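Local coordinates for adenosyl-chloride synthase (Thermotoga maritima, PDB 2ZBV), which binds adenosine between its subunits and, as a member of the SAM hydrolase and SAM-dependent halogenase family, probably cleaves S-adenosyl-L-methionine, at residues 13-16 against 17-21; 37-40 against 41-44; 125-128 against 129-133; 251-254 against 255-259. All coordinates share one frame; numbering follows the deposited sequence.

Interaction 1: residues 13-16 against 17-21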
loop_
_atom_site.group_PDB
_atom_site.type_symbol
_atom_site.label_atom_id
_atom_site.label_comp_id
_atom_site.label_asym_id
_atom_site.label_seq_id
_atom_site.Cartn_x
_atom_site.Cartn_y
_atom_site.Cartn_z
ATOM N N HIS A 13 -10.410 -4.250 3.049
ATOM C CA HIS A 13 -10.699 -3.121 3.929
ATOM C C HIS A 13 -10.339 -3.414 5.388
ATOM O O HIS A 13 -10.546 -2.573 6.267
ATOM C CB HIS A 13 -12.189 -2.764 3.847
ATOM C CG HIS A 13 -13.097 -3.849 4.340
ATOM N ND1 HIS A 13 -13.513 -4.892 3.541
ATOM C CD2 HIS A 13 -13.633 -4.074 5.563
ATOM C CE1 HIS A 13 -14.267 -5.715 4.250
ATOM N NE2 HIS A 13 -14.354 -5.242 5.481
ATOM N N TYR A 14 -9.792 -4.597 5.648
ATOM C CA TYR A 14 -9.447 -4.980 7.011
ATOM C C TYR A 14 -8.485 -4.024 7.694
ATOM O O TYR A 14 -8.705 -3.613 8.834
ATOM C CB TYR A 14 -8.851 -6.390 7.034
ATOM C CG TYR A 14 -9.724 -7.445 6.381
ATOM C CD1 TYR A 14 -11.097 -7.478 6.614
ATOM C CD2 TYR A 14 -9.166 -8.432 5.567
ATOM C CE1 TYR A 14 -11.899 -8.473 6.056
ATOM C CE2 TYR A 14 -9.956 -9.437 5.003
ATOM C CZ TYR A 14 -11.322 -9.452 5.253
ATOM O OH TYR A 14 -12.110 -10.448 4.705
ATOM N N VAL A 15 -7.410 -3.670 7.008
ATOM C CA VAL A 15 -6.444 -2.770 7.609
ATOM C C VAL A 15 -7.105 -1.444 7.972
ATOM O O VAL A 15 -6.924 -0.939 9.078
ATOM C CB VAL A 15 -5.257 -2.520 6.663
ATOM C CG1 VAL A 15 -4.415 -1.368 7.182
ATOM C CG2 VAL A 15 -4.414 -3.792 6.564
ATOM N N GLY A 16 -7.884 -0.898 7.044
ATOM C CA GLY A 16 -8.556 0.366 7.298
ATOM C C GLY A 16 -9.508 0.359 8.487
ATOM O O GLY A 16 -9.536 1.323 9.253
ATOM N N VAL A 17 -10.294 -0.705 8.657
ATOM C CA VAL A 17 -11.232 -0.737 9.784
ATOM C C VAL A 17 -10.511 -0.822 11.120
ATOM O O VAL A 17 -10.978 -0.270 12.107
ATOM C CB VAL A 17 -12.262 -1.899 9.669
ATOM C CG1 VAL A 17 -13.151 -1.677 8.462
ATOM C CG2 VAL A 17 -11.560 -3.233 9.557
ATOM N N ALA A 18 -9.374 -1.518 11.150
ATOM C CA ALA A 18 -8.585 -1.630 12.369
ATOM C C ALA A 18 -8.016 -0.257 12.711
ATOM O O ALA A 18 -7.933 0.117 13.884
ATOM C CB ALA A 18 -7.450 -2.622 12.185
ATOM N N LYS A 19 -7.627 0.496 11.689
ATOM C CA LYS A 19 -7.080 1.834 11.913
ATOM C C LYS A 19 -8.176 2.759 12.429
ATOM O O LYS A 19 -7.932 3.619 13.282
ATOM C CB LYS A 19 -6.485 2.395 10.619
ATOM C CG LYS A 19 -5.156 1.760 10.228
ATOM C CD LYS A 19 -4.537 2.493 9.052
ATOM C CE LYS A 19 -3.182 1.906 8.677
ATOM N NZ LYS A 19 -2.624 2.600 7.480
ATOM N N ALA A 20 -9.386 2.573 11.905
ATOM C CA ALA A 20 -10.529 3.376 12.326
ATOM C C ALA A 20 -10.793 3.124 13.805
ATOM O O ALA A 20 -11.046 4.058 14.562
ATOM C CB ALA A 20 -11.758 3.020 11.501
ATOM N N VAL A 21 -10.716 1.862 14.218
ATOM C CA VAL A 21 -10.942 1.506 15.613
ATOM C C VAL A 21 -9.893 2.162 16.510
ATOM O O VAL A 21 -10.212 2.678 17.579
ATOM C CB VAL A 21 -10.892 -0.022 15.808
ATOM C CG1 VAL A 21 -10.788 -0.357 17.290
ATOM C CG2 VAL A 21 -12.149 -0.662 15.205
#

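Interaction 2: residues 37-40 against 41-44. With ADN (adenosine), chain D.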
loop_
_atom_site.group_PDB
_atom_site.type_symbol
_atom_site.label_atom_id
_atom_site.label_comp_id
_atom_site.label_asym_id
_atom_site.label_seq_id
_atom_site.Cartn_x
_atom_site.Cartn_y
_atom_site.Cartn_z
ATOM N N GLU A 37 1.610 -7.149 3.961
ATOM C CA GLU A 37 1.757 -8.127 2.896
ATOM C C GLU A 37 2.509 -9.398 3.269
ATOM O O GLU A 37 3.072 -10.055 2.395
ATOM C CB GLU A 37 2.436 -7.488 1.683
ATOM C CG GLU A 37 1.754 -6.233 1.160
ATOM C CD GLU A 37 0.286 -6.446 0.865
ATOM O OE1 GLU A 37 -0.054 -7.485 0.261
ATOM O OE2 GLU A 37 -0.529 -5.572 1.228
ATOM N N VAL A 38 2.555 -9.736 4.552
ATOM C CA VAL A 38 3.197 -10.986 4.939
ATOM C C VAL A 38 2.324 -12.032 4.258
ATOM O O VAL A 38 1.105 -11.885 4.240
ATOM C CB VAL A 38 3.123 -11.242 6.463
ATOM C CG1 VAL A 38 3.615 -12.659 6.768
ATOM C CG2 VAL A 38 3.954 -10.212 7.213
ATOM N N GLU A 39 2.922 -13.072 3.690
ATOM C CA GLU A 39 2.121 -14.093 3.025
ATOM C C GLU A 39 1.145 -14.677 4.030
ATOM O O GLU A 39 1.476 -14.846 5.204
ATOM C CB GLU A 39 3.006 -15.206 2.451
ATOM C CG GLU A 39 4.105 -14.698 1.526
ATOM C CD GLU A 39 5.332 -14.222 2.286
ATOM O OE1 GLU A 39 6.172 -15.076 2.646
ATOM O OE2 GLU A 39 5.454 -13.005 2.539
ATOM N N PRO A 40 -0.080 -14.986 3.582
ATOM C CA PRO A 40 -1.102 -15.555 4.461
ATOM C C PRO A 40 -0.591 -16.605 5.455
ATOM O O PRO A 40 0.089 -17.556 5.076
ATOM C CB PRO A 40 -2.113 -16.134 3.477
ATOM C CG PRO A 40 -2.064 -15.140 2.349
ATOM C CD PRO A 40 -0.570 -14.893 2.192
ATOM N N PHE A 41 -0.926 -16.400 6.727
ATOM C CA PHE A 41 -0.569 -17.300 7.822
ATOM C C PHE A 41 0.919 -17.514 8.067
ATOM O O PHE A 41 1.288 -18.327 8.918
ATOM C CB PHE A 41 -1.220 -18.682 7.613
ATOM C CG PHE A 41 -2.459 -18.660 6.743
ATOM C CD1 PHE A 41 -3.530 -17.827 7.043
ATOM C CD2 PHE A 41 -2.535 -19.464 5.605
ATOM C CE1 PHE A 41 -4.655 -17.793 6.223
ATOM C CE2 PHE A 41 -3.661 -19.440 4.776
ATOM C CZ PHE A 41 -4.723 -18.599 5.088
ATOM N N ASN A 42 1.788 -16.797 7.359
ATOM C CA ASN A 42 3.220 -17.035 7.547
ATOM C C ASN A 42 3.821 -16.361 8.781
ATOM O O ASN A 42 4.518 -15.338 8.679
ATOM C CB ASN A 42 4.005 -16.615 6.302
ATOM C CG ASN A 42 5.358 -17.297 6.219
ATOM O OD1 ASN A 42 6.025 -17.487 7.230
ATOM N ND2 ASN A 42 5.771 -17.657 5.009
ATOM N N VAL A 43 3.564 -16.951 9.945
ATOM C CA VAL A 43 4.073 -16.410 11.196
ATOM C C VAL A 43 5.601 -16.426 11.249
ATOM O O VAL A 43 6.211 -15.535 11.822
ATOM C CB VAL A 43 3.498 -17.186 12.414
ATOM C CG1 VAL A 43 1.990 -16.998 12.488
ATOM C CG2 VAL A 43 3.829 -18.652 12.294
ATOM N N ARG A 44 6.227 -17.433 10.654
ATOM C CA ARG A 44 7.691 -17.492 10.661
ATOM C C ARG A 44 8.277 -16.253 9.981
ATOM O O ARG A 44 9.200 -15.624 10.506
ATOM C CB ARG A 44 8.194 -18.752 9.949
ATOM C CG ARG A 44 9.719 -18.913 10.001
ATOM C CD ARG A 44 10.151 -20.273 9.475
ATOM N NE ARG A 44 9.552 -21.369 10.238
ATOM C CZ ARG A 44 9.885 -21.689 11.486
ATOM N NH1 ARG A 44 10.822 -21.002 12.128
ATOM N NH2 ARG A 44 9.270 -22.693 12.100
HETATM O "O5'" ADN D . -8.335 -12.316 12.218
HETATM C "C5'" ADN D . -7.308 -12.042 11.258
HETATM C "C4'" ADN D . -6.538 -13.325 10.958
HETATM O "O4'" ADN D . -7.389 -14.354 10.369
HETATM C "C3'" ADN D . -5.383 -13.114 9.950
HETATM O "O3'" ADN D . -4.172 -12.788 10.629
HETATM C "C2'" ADN D . -5.332 -14.460 9.194
HETATM O "O2'" ADN D . -4.077 -15.118 9.371
HETATM C "C1'" ADN D . -6.485 -15.293 9.750
HETATM N N9 ADN D . -7.157 -16.016 8.656
HETATM C C8 ADN D . -7.900 -15.451 7.641
HETATM N N7 ADN D . -8.346 -16.369 6.840
HETATM C C5 ADN D . -7.928 -17.578 7.274
HETATM C C6 ADN D . -8.092 -18.917 6.821
HETATM N N6 ADN D . -8.833 -19.192 5.679
HETATM N N1 ADN D . -7.510 -19.911 7.529
HETATM C C2 ADN D . -6.788 -19.667 8.641
HETATM N N3 ADN D . -6.611 -18.424 9.099
HETATM C C4 ADN D . -7.155 -17.367 8.455
#

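Interaction 3: residues 125-128 against 129-133. With ADN (adenosine), chain D.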
loop_
_atom_site.group_PDB
_atom_site.type_symbol
_atom_site.label_atom_id
_atom_site.label_comp_id
_atom_site.label_asym_id
_atom_site.label_seq_id
_atom_site.Cartn_x
_atom_site.Cartn_y
_atom_site.Cartn_z
ATOM N N THR A 125 -13.592 -14.499 14.124
ATOM C CA THR A 125 -12.417 -14.544 13.267
ATOM C C THR A 125 -11.680 -13.237 12.955
ATOM O O THR A 125 -10.873 -13.197 12.029
ATOM C CB THR A 125 -12.770 -15.247 11.935
ATOM O OG1 THR A 125 -13.816 -14.529 11.272
ATOM C CG2 THR A 125 -13.255 -16.677 12.203
ATOM N N PHE A 126 -11.945 -12.176 13.712
ATOM C CA PHE A 126 -11.251 -10.906 13.478
ATOM C C PHE A 126 -10.860 -10.233 14.796
ATOM O O PHE A 126 -11.224 -9.085 15.053
ATOM C CB PHE A 126 -12.121 -9.960 12.638
ATOM C CG PHE A 126 -11.350 -8.827 11.984
ATOM C CD1 PHE A 126 -9.956 -8.814 11.976
ATOM C CD2 PHE A 126 -12.026 -7.787 11.358
ATOM C CE1 PHE A 126 -9.245 -7.775 11.351
ATOM C CE2 PHE A 126 -11.331 -6.744 10.730
ATOM C CZ PHE A 126 -9.935 -6.742 10.729
ATOM N N HIS A 127 -10.123 -10.958 15.632
ATOM C CA HIS A 127 -9.675 -10.417 16.908
ATOM C C HIS A 127 -8.738 -9.235 16.647
ATOM O O HIS A 127 -8.568 -8.365 17.500
ATOM C CB HIS A 127 -8.964 -11.497 17.726
ATOM C CG HIS A 127 -9.887 -12.525 18.309
ATOM N ND1 HIS A 127 -11.241 -12.543 18.052
ATOM C CD2 HIS A 127 -9.647 -13.579 19.126
ATOM C CE1 HIS A 127 -11.797 -13.562 18.686
ATOM N NE2 HIS A 127 -10.851 -14.207 19.344
ATOM N N GLY A 128 -8.143 -9.199 15.456
ATOM C CA GLY A 128 -7.263 -8.096 15.113
ATOM C C GLY A 128 -7.968 -6.757 15.284
ATOM O O GLY A 128 -7.367 -5.784 15.743
ATOM N N ARG A 129 -9.243 -6.702 14.915
ATOM C CA ARG A 129 -10.035 -5.470 15.033
ATOM C C ARG A 129 -10.712 -5.310 16.396
ATOM O O ARG A 129 -10.740 -4.215 16.966
ATOM C CB ARG A 129 -11.142 -5.436 13.965
ATOM C CG ARG A 129 -12.152 -4.291 14.135
ATOM C CD ARG A 129 -13.431 -4.518 13.318
ATOM N NE ARG A 129 -14.213 -5.645 13.830
ATOM C CZ ARG A 129 -15.192 -6.254 13.163
ATOM N NH1 ARG A 129 -15.527 -5.850 11.942
ATOM N NH2 ARG A 129 -15.829 -7.280 13.716
ATOM N N ASP A 130 -11.253 -6.412 16.907
ATOM C CA ASP A 130 -12.007 -6.389 18.153
ATOM C C ASP A 130 -11.251 -6.481 19.461
ATOM O O ASP A 130 -11.770 -6.063 20.498
ATOM C CB ASP A 130 -13.072 -7.488 18.118
ATOM C CG ASP A 130 -13.983 -7.367 16.915
ATOM O OD1 ASP A 130 -14.175 -6.229 16.435
ATOM O OD2 ASP A 130 -14.516 -8.405 16.457
ATOM N N ILE A 131 -10.036 -7.016 19.418
ATOM C CA ILE A 131 -9.243 -7.182 20.629
ATOM C C ILE A 131 -7.830 -6.598 20.566
ATOM O O ILE A 131 -7.444 -5.806 21.426
ATOM C CB ILE A 131 -9.127 -8.675 20.997
ATOM C CG1 ILE A 131 -10.525 -9.284 21.183
ATOM C CG2 ILE A 131 -8.281 -8.833 22.264
ATOM C CD1 ILE A 131 -10.517 -10.777 21.551
ATOM N N PHE A 132 -7.061 -6.995 19.555
ATOM C CA PHE A 132 -5.682 -6.527 19.425
ATOM C C PHE A 132 -5.505 -5.043 19.158
ATOM O O PHE A 132 -4.745 -4.372 19.861
ATOM C CB PHE A 132 -4.951 -7.326 18.338
ATOM C CG PHE A 132 -4.784 -8.782 18.668
ATOM C CD1 PHE A 132 -4.151 -9.173 19.846
ATOM C CD2 PHE A 132 -5.251 -9.764 17.798
ATOM C CE1 PHE A 132 -3.987 -10.518 20.156
ATOM C CE2 PHE A 132 -5.094 -11.118 18.096
ATOM C CZ PHE A 132 -4.462 -11.498 19.273
ATOM N N ALA A 133 -6.195 -4.526 18.143
ATOM C CA ALA A 133 -6.062 -3.115 17.804
ATOM C C ALA A 133 -6.441 -2.198 18.964
ATOM O O ALA A 133 -5.667 -1.325 19.340
ATOM C CB ALA A 133 -6.899 -2.781 16.559
HETATM O "O5'" ADN D . -8.335 -12.316 12.218
HETATM C "C5'" ADN D . -7.308 -12.042 11.258
HETATM C "C4'" ADN D . -6.538 -13.325 10.958
HETATM O "O4'" ADN D . -7.389 -14.354 10.369
HETATM C "C3'" ADN D . -5.383 -13.114 9.950
HETATM O "O3'" ADN D . -4.172 -12.788 10.629
HETATM C "C2'" ADN D . -5.332 -14.460 9.194
HETATM O "O2'" ADN D . -4.077 -15.118 9.371
HETATM C "C1'" ADN D . -6.485 -15.293 9.750
HETATM N N9 ADN D . -7.157 -16.016 8.656
HETATM C C8 ADN D . -7.900 -15.451 7.641
HETATM N N7 ADN D . -8.346 -16.369 6.840
HETATM C C5 ADN D . -7.928 -17.578 7.274
HETATM C C6 ADN D . -8.092 -18.917 6.821
HETATM N N6 ADN D . -8.833 -19.192 5.679
HETATM N N1 ADN D . -7.510 -19.911 7.529
HETATM C C2 ADN D . -6.788 -19.667 8.641
HETATM N N3 ADN D . -6.611 -18.424 9.099
HETATM C C4 ADN D . -7.155 -17.367 8.455
#

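Interaction 4: residues 251-254 against 255-259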
loop_
_atom_site.group_PDB
_atom_site.type_symbol
_atom_site.label_atom_id
_atom_site.label_comp_id
_atom_site.label_asym_id
_atom_site.label_seq_id
_atom_site.Cartn_x
_atom_site.Cartn_y
_atom_site.Cartn_z
ATOM N N LEU A 251 19.432 -17.876 -7.819
ATOM C CA LEU A 251 19.713 -18.973 -6.905
ATOM C C LEU A 251 18.581 -19.991 -6.934
ATOM O O LEU A 251 18.766 -21.152 -6.562
ATOM C CB LEU A 251 19.876 -18.439 -5.480
ATOM C CG LEU A 251 20.968 -17.386 -5.258
ATOM C CD1 LEU A 251 20.913 -16.898 -3.817
ATOM C CD2 LEU A 251 22.338 -17.980 -5.570
ATOM N N SER A 252 17.413 -19.542 -7.385
ATOM C CA SER A 252 16.231 -20.389 -7.445
ATOM C C SER A 252 15.909 -20.827 -6.022
ATOM O O SER A 252 15.771 -22.018 -5.735
ATOM C CB SER A 252 16.494 -21.610 -8.331
ATOM O OG SER A 252 15.323 -22.395 -8.461
ATOM N N VAL A 253 15.794 -19.847 -5.131
ATOM C CA VAL A 253 15.511 -20.116 -3.733
ATOM C C VAL A 253 14.275 -19.384 -3.239
ATOM O O VAL A 253 13.844 -18.395 -3.830
ATOM C CB VAL A 253 16.711 -19.709 -2.842
ATOM C CG1 VAL A 253 16.915 -18.200 -2.891
ATOM C CG2 VAL A 253 16.479 -20.160 -1.423
ATOM N N LYS A 254 13.708 -19.884 -2.148
ATOM C CA LYS A 254 12.531 -19.287 -1.537
ATOM C C LYS A 254 12.751 -19.257 -0.034
ATOM O O LYS A 254 13.658 -19.905 0.483
ATOM C CB LYS A 254 11.281 -20.114 -1.861
ATOM C CG LYS A 254 11.388 -21.576 -1.441
ATOM C CD LYS A 254 10.148 -22.371 -1.836
ATOM C CE LYS A 254 10.301 -23.853 -1.499
ATOM N NZ LYS A 254 11.413 -24.499 -2.260
ATOM N N GLU A 255 11.918 -18.500 0.664
ATOM C CA GLU A 255 12.018 -18.394 2.108
ATOM C C GLU A 255 11.904 -19.762 2.777
ATOM O O GLU A 255 11.069 -20.580 2.401
ATOM C CB GLU A 255 10.936 -17.452 2.623
ATOM C CG GLU A 255 11.272 -15.993 2.374
ATOM C CD GLU A 255 10.054 -15.091 2.389
ATOM O OE1 GLU A 255 9.087 -15.410 3.112
ATOM O OE2 GLU A 255 10.072 -14.052 1.689
ATOM N N GLY A 256 12.762 -20.002 3.761
ATOM C CA GLY A 256 12.748 -21.269 4.468
ATOM C C GLY A 256 13.835 -22.221 4.000
ATOM O O GLY A 256 14.274 -23.089 4.756
ATOM N N ASP A 257 14.276 -22.057 2.757
ATOM C CA ASP A 257 15.309 -22.915 2.191
ATOM C C ASP A 257 16.637 -22.818 2.932
ATOM O O ASP A 257 17.072 -21.730 3.318
ATOM C CB ASP A 257 15.526 -22.572 0.715
ATOM C CG ASP A 257 14.361 -22.986 -0.159
ATOM O OD1 ASP A 257 13.306 -23.360 0.395
ATOM O OD2 ASP A 257 14.498 -22.931 -1.401
ATOM N N GLU A 258 17.274 -23.968 3.131
ATOM C CA GLU A 258 18.561 -24.026 3.811
ATOM C C GLU A 258 19.609 -23.384 2.918
ATOM O O GLU A 258 19.583 -23.549 1.705
ATOM C CB GLU A 258 18.973 -25.475 4.084
ATOM C CG GLU A 258 18.137 -26.198 5.125
ATOM C CD GLU A 258 18.682 -27.584 5.450
ATOM O OE1 GLU A 258 18.096 -28.270 6.316
ATOM O OE2 GLU A 258 19.696 -27.987 4.840
ATOM N N ILE A 259 20.533 -22.650 3.517
ATOM C CA ILE A 259 21.574 -22.019 2.730
ATOM C C ILE A 259 22.908 -22.135 3.458
ATOM O O ILE A 259 22.988 -21.969 4.674
ATOM C CB ILE A 259 21.230 -20.534 2.440
ATOM C CG1 ILE A 259 22.140 -20.000 1.335
ATOM C CG2 ILE A 259 21.378 -19.697 3.700
ATOM C CD1 ILE A 259 21.715 -18.636 0.811
#

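Interaction 1: residues 13-16 against 17-21
His-13 and Val-17 make the first of four successive i to i+4 backbone bonds that start helix 14-25, the crossover helix of the beta-alpha-beta unit running from strand 2-6 to strand 31-33. Val-17 N donates to His-13 O at 3.0 Å, Ala-18 N to Tyr-14 O, Lys-19 N to Val-15 O, and Ala-20 N to Gly-16 O at 2.9 Å.

Two side-chain contacts share that spacing. Val-17 CG1 lies in the plane of the imidazole of His-13, at its edge, 3.8 Å from CD2. With CG1 anti to the carbonyl carbon (chi1 -65°), CG2 falls between the backbone N and the carbonyl carbon and presses, three residues back, on Tyr-14 O at 3.0 Å; that methyl also meets Phe-126. With an alanine in place of Val-17, the imidazole edge would probably lose its neighbouring methyl and a gap would open against Phe-126. On another side of the helix, the side chains of Val-15 and Lys-19 lie alongside each other, CG1 of the valine 3.8 Å from CE of the lysine.

Polar tips reach elsewhere: Lys-19 NZ makes a salt bridge with Asp-33, and Tyr-14 OH bonds to Asp-178 of the second subunit. The chemistry is thus divided: carbonyls 13 to 16 pair with amides 17 to 20, methyl and methylene groups pack, and the polar ends tie the helix to its own subunit and the next.

Interaction 2: residues 37-40 against 41-44
Pro-40, Phe-41 and Asn-42 carry a type II beta turn from Glu-39 to Asn-42 that delivers the chain to the N-terminus of helix 43-54. Asn-42 N closes it on Glu-39 O at 2.9 Å, the donor tilted out of the carbonyl plane. Pro-40 occupies the second position of the turn, and Phe-41 the third, with a positive phi of 61° more often met in glycine.

Pro-40 lays CB over the centre of the Phe-41 ring, 3.8 Å from the centroid, in a CH-pi contact. The phenyl group has an unusual torsion, chi1 -24°, which turns it back over the proline while its far atoms meet adenosine. Phe-41 N is hydrogen-bonded to Asp-7 OD2, the same oxygen that binds the nucleoside, and Phe-180 of the second subunit packs on Pro-40; the turn is therefore part of the wall of a pocket shared between subunits.

Asn-42 is the N-cap: its OD1 accepts from Lys-45 N. Its CB lies 4.0 Å from Val-38 CG1, the two side chains crossing at about a right angle. Alongside it runs Glu-39, the carboxylate and amide planes 65° apart; the glutamate finds its salt-bridge partner in Lys-45. Phe-41 CE1 comes within 3.4 Å of C4 of the adenine, its ring oblique to the base, and the ribose O2' lies at the phenyl edge, in plane.

Interaction 3: residues 125-128 against 129-133
Arg-129 begins its contact with Phe-126 at CB, which sits over the centre of the phenyl ring in a CH-pi contact, 3.5 Å from the centroid. CG meets Val-21 of helix 14-25, and CD passes 4.0 Å from Phe-126 CE2. The bend at chi3 (68°) brings the guanidinium back, so that one of its faces lies over Phe-126 CD2, with the two planes 48° apart. NE then reaches Asp-130 OD1 at 2.7 Å and NH2 reaches Asp-130 OD2 at 3.2 Å, a side-on, two-nitrogen salt bridge. NH1 turns to Asp-56 and Ser-234 O of the second subunit.

This is the start of helix 127-140, with Phe-126 as N-cap and a wider pi-type turn at 129-132. Phe-126 O accepts from both Arg-129 N and Asp-130 N, while His-127 O takes Ile-131 N at 2.8 Å and Phe-132 N at 2.9 Å from opposite faces of its plane. Replacing Phe-126 by alanine would probably strip the arginine's CB of the ring face it lies on and leave the guanidinium held by its polar partners alone. Ile-131 CD1 covers a face of the His-127 imidazole, 3.8 Å from its centroid. Just ahead of the helix, Thr-125 O accepts a bond from adenosine O5' at 2.7 Å.

Interaction 4: residues 251-254 against 255-259
A type II beta turn from Lys-254 to Asp-257 carries the chain from helix 247-251 into strand 258-262 of the C-terminal domain, and its two end residues hold each other twice. The main-chain bond of the turn runs from Asp-257 N to Lys-254 O at 3.2 Å. In return, Asp-257 OD2 accepts a weak bond from Lys-254 N, also at 3.2 Å, so the aspartate spans the open end of the turn.

The lysine side chain adds a third link. Its CG stands between the backbone N and the carbonyl carbon (chi1 56°), lying 3.2 Å from Asp-257 OD1, and a bend at chi4 returns NZ to the same oxygen. That salt bridge is weak, at 3.5 Å between Lys-254 NZ and Asp-257 OD1, and the two side chains cross at about a right angle.

Gly-256 takes a positive phi of 101°, at which any side chain would collide with the carbonyl oxygen before it. Val-253 and Asp-257 pass in opposite directions, CG2 of the valine 3.4 Å from CB of the aspartate, while the same valine packs on Val-183 of strand 183-185. Upstream, Ser-252, with positive phi, is the C-prime residue of the Schellman motif that ends the helix. Glu-255 points away and its OE2 accepts a hydrogen bond from Val-177 N, pinning the turn to strand 169-177.

Because the ionic link is long and partly exposed to solvent, the shape of this turn probably rests more on its main-chain bond, its glycine and the backbone pairing with Val-174 than on the charges.

Overall arrangement
Interactions 1 and 3 are buried helix starts that touch, Val-17 and Val-21 of the first packing on Phe-126 and Arg-129 of the second, with centres about 10 Å apart. Interactions 2 and 4 are surface turns, both of type II, one leading into a helix and the other into a strand. Repeated backbone bonds and apolar packing dominate the helical pair, whereas a single main-chain bond closes each turn. Interactions 2 and 3 both touch adenosine, and interactions 1, 2 and 3 all meet the second subunit; interaction 4 touches no other chain. Interactions 2 and 4 meet where the two domains approach, Glu-39 OE1 and Glu-255 OE1 lying 3.0 Å apart as like charges near Lys-45.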